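Local atomic coordinates of condensin complex subunit 3 (PDB entry 5OQR), a protein that serves as a regulatory subunit of the condensin complex, which is required to convert interphase chromatin into mitotic-like condensed chromosomes. Residues W682-N685 with E686-Y689. Sequence-based numbering, arbitrary orientation.
Sequences WTDN and EKLY
Asp684 binds the chain that follows it twice, once through its carboxylate and once through its carbonyl. The side-chain oxygen OD1 accepts the backbone N-H of Glu686 (OD1 to N 2.8 Å), which comes from above the carboxylate plane. With CG anti to the backbone N (chi1 -174°), the carboxylate swings forward beside its own carbonyl carbon, toward that N-H. One residue further on, Lys687 N donates to Asp684 O at 3.1 Å, and Gln642 of helix 639-661 gives the same oxygen a second bond. A weak bond from Leu688 N to Asn685 O, 3.4 Å long, continues the winding.

The charged groups are held more loosely. Lys687 crosses the Asp684 side chain at about a right angle, bringing NZ to 3.9 Å from OD2, a long salt bridge; Lys738 adds a weak ion pair to the same oxygen. These two lysines probably help stabilise the negative charge of the buried Asp684. Glu686 runs alongside Asp684, but its poorly ordered carboxylate is not in contact with that of Asp684.

Van der Waals contact is slight: Leu688 CD1 lies 3.5 Å from the amide nitrogen ND2 of Asn685, and its CG rests against the Asn685 carbonyl oxygen, while both side chains also touch Gln642.

The side-chain bond from Asp684 to the N-H two residues on defines an Asx turn, here opening a single 3-10 turn over Asn685 and Glu686. The turn lies just after helix 669-682, in the loop that leads to helix 706-717, in the C-terminal part of this HEAT-repeat protein.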
loop_
_atom_site.group_PDB
_atom_site.type_symbol
_atom_site.label_atom_id
_atom_site.label_comp_id
_atom_site.label_asym_id
_atom_site.label_seq_id
_atom_site.Cartn_x
_atom_site.Cartn_y
_atom_site.Cartn_z
ATOM N N TRP A 682 -4.936 8.946 -16.808
ATOM C CA TRP A 682 -5.882 9.816 -16.117
ATOM C C TRP A 682 -6.903 10.413 -17.072
ATOM O O TRP A 682 -8.052 10.650 -16.682
ATOM C CB TRP A 682 -5.133 10.938 -15.399
ATOM C CG TRP A 682 -4.276 10.482 -14.262
ATOM C CD1 TRP A 682 -4.358 9.298 -13.596
ATOM C CD2 TRP A 682 -3.201 11.208 -13.658
ATOM N NE1 TRP A 682 -3.403 9.240 -12.615
ATOM C CE2 TRP A 682 -2.678 10.401 -12.632
ATOM C CE3 TRP A 682 -2.629 12.462 -13.887
ATOM C CZ2 TRP A 682 -1.612 10.808 -11.837
ATOM C CZ3 TRP A 682 -1.575 12.863 -13.097
ATOM C CH2 TRP A 682 -1.075 12.040 -12.085
ATOM N N THR A 683 -6.507 10.671 -18.314
ATOM C CA THR A 683 -7.376 11.316 -19.288
ATOM C C THR A 683 -8.116 10.322 -20.174
ATOM O O THR A 683 -8.905 10.742 -21.022
ATOM C CB THR A 683 -6.551 12.276 -20.147
ATOM O OG1 THR A 683 -5.369 11.613 -20.604
ATOM C CG2 THR A 683 -6.130 13.480 -19.348
ATOM N N ASP A 684 -7.899 9.023 -19.986
ATOM C CA ASP A 684 -8.545 8.003 -20.801
ATOM C C ASP A 684 -10.002 7.846 -20.376
ATOM O O ASP A 684 -10.285 7.532 -19.215
ATOM C CB ASP A 684 -7.795 6.680 -20.667
ATOM C CG ASP A 684 -8.313 5.610 -21.604
ATOM O OD1 ASP A 684 -9.468 5.714 -22.070
ATOM O OD2 ASP A 684 -7.562 4.651 -21.872
ATOM N N ASN A 685 -10.923 8.052 -21.319
ATOM C CA ASN A 685 -12.345 7.963 -21.003
ATOM C C ASN A 685 -12.739 6.558 -20.569
ATOM O O ASN A 685 -13.693 6.392 -19.801
ATOM C CB ASN A 685 -13.176 8.392 -22.212
ATOM C CG ASN A 685 -14.666 8.332 -21.944
ATOM O OD1 ASN A 685 -15.351 7.412 -22.389
ATOM N ND2 ASN A 685 -15.173 9.312 -21.206
ATOM N N GLU A 686 -12.028 5.539 -21.049
ATOM C CA GLU A 686 -12.366 4.166 -20.698
ATOM C C GLU A 686 -12.187 3.890 -19.211
ATOM O O GLU A 686 -12.828 2.975 -18.683
ATOM C CB GLU A 686 -11.508 3.196 -21.513
ATOM C CG GLU A 686 -11.851 1.725 -21.309
ATOM C CD GLU A 686 -13.235 1.371 -21.821
ATOM O OE1 GLU A 686 -13.835 2.199 -22.537
ATOM O OE2 GLU A 686 -13.721 0.263 -21.508
ATOM N N LYS A 687 -11.344 4.657 -18.525
ATOM C CA LYS A 687 -11.004 4.381 -17.136
ATOM C C LYS A 687 -11.921 5.083 -16.143
ATOM O O LYS A 687 -11.583 5.153 -14.959
ATOM C CB LYS A 687 -9.553 4.781 -16.859
ATOM C CG LYS A 687 -8.532 4.058 -17.715
ATOM C CD LYS A 687 -7.218 3.890 -16.972
ATOM C CE LYS A 687 -6.057 3.666 -17.922
ATOM N NZ LYS A 687 -6.293 2.533 -18.854
ATOM N N LEU A 688 -13.060 5.603 -16.587
ATOM C CA LEU A 688 -13.998 6.219 -15.661
ATOM C C LEU A 688 -14.696 5.153 -14.826
ATOM O O LEU A 688 -15.076 4.094 -15.331
ATOM C CB LEU A 688 -15.033 7.053 -16.416
ATOM C CG LEU A 688 -14.581 8.413 -16.956
ATOM C CD1 LEU A 688 -15.678 9.046 -17.789
ATOM C CD2 LEU A 688 -14.184 9.345 -15.829
ATOM N N TYR A 689 -14.858 5.440 -13.532
ATOM C CA TYR A 689 -15.566 4.516 -12.652
ATOM C C TYR A 689 -17.019 4.361 -13.082
ATOM O O TYR A 689 -17.563 3.251 -13.084
ATOM C CB TYR A 689 -15.482 5.009 -11.207
ATOM C CG TYR A 689 -14.073 5.093 -10.655
ATOM C CD1 TYR A 689 -13.114 4.148 -10.991
ATOM C CD2 TYR A 689 -13.704 6.121 -9.795
ATOM C CE1 TYR A 689 -11.831 4.220 -10.488
ATOM C CE2 TYR A 689 -12.425 6.205 -9.286
ATOM C CZ TYR A 689 -11.488 5.252 -9.634
ATOM O OH TYR A 689 -10.205 5.330 -9.128
#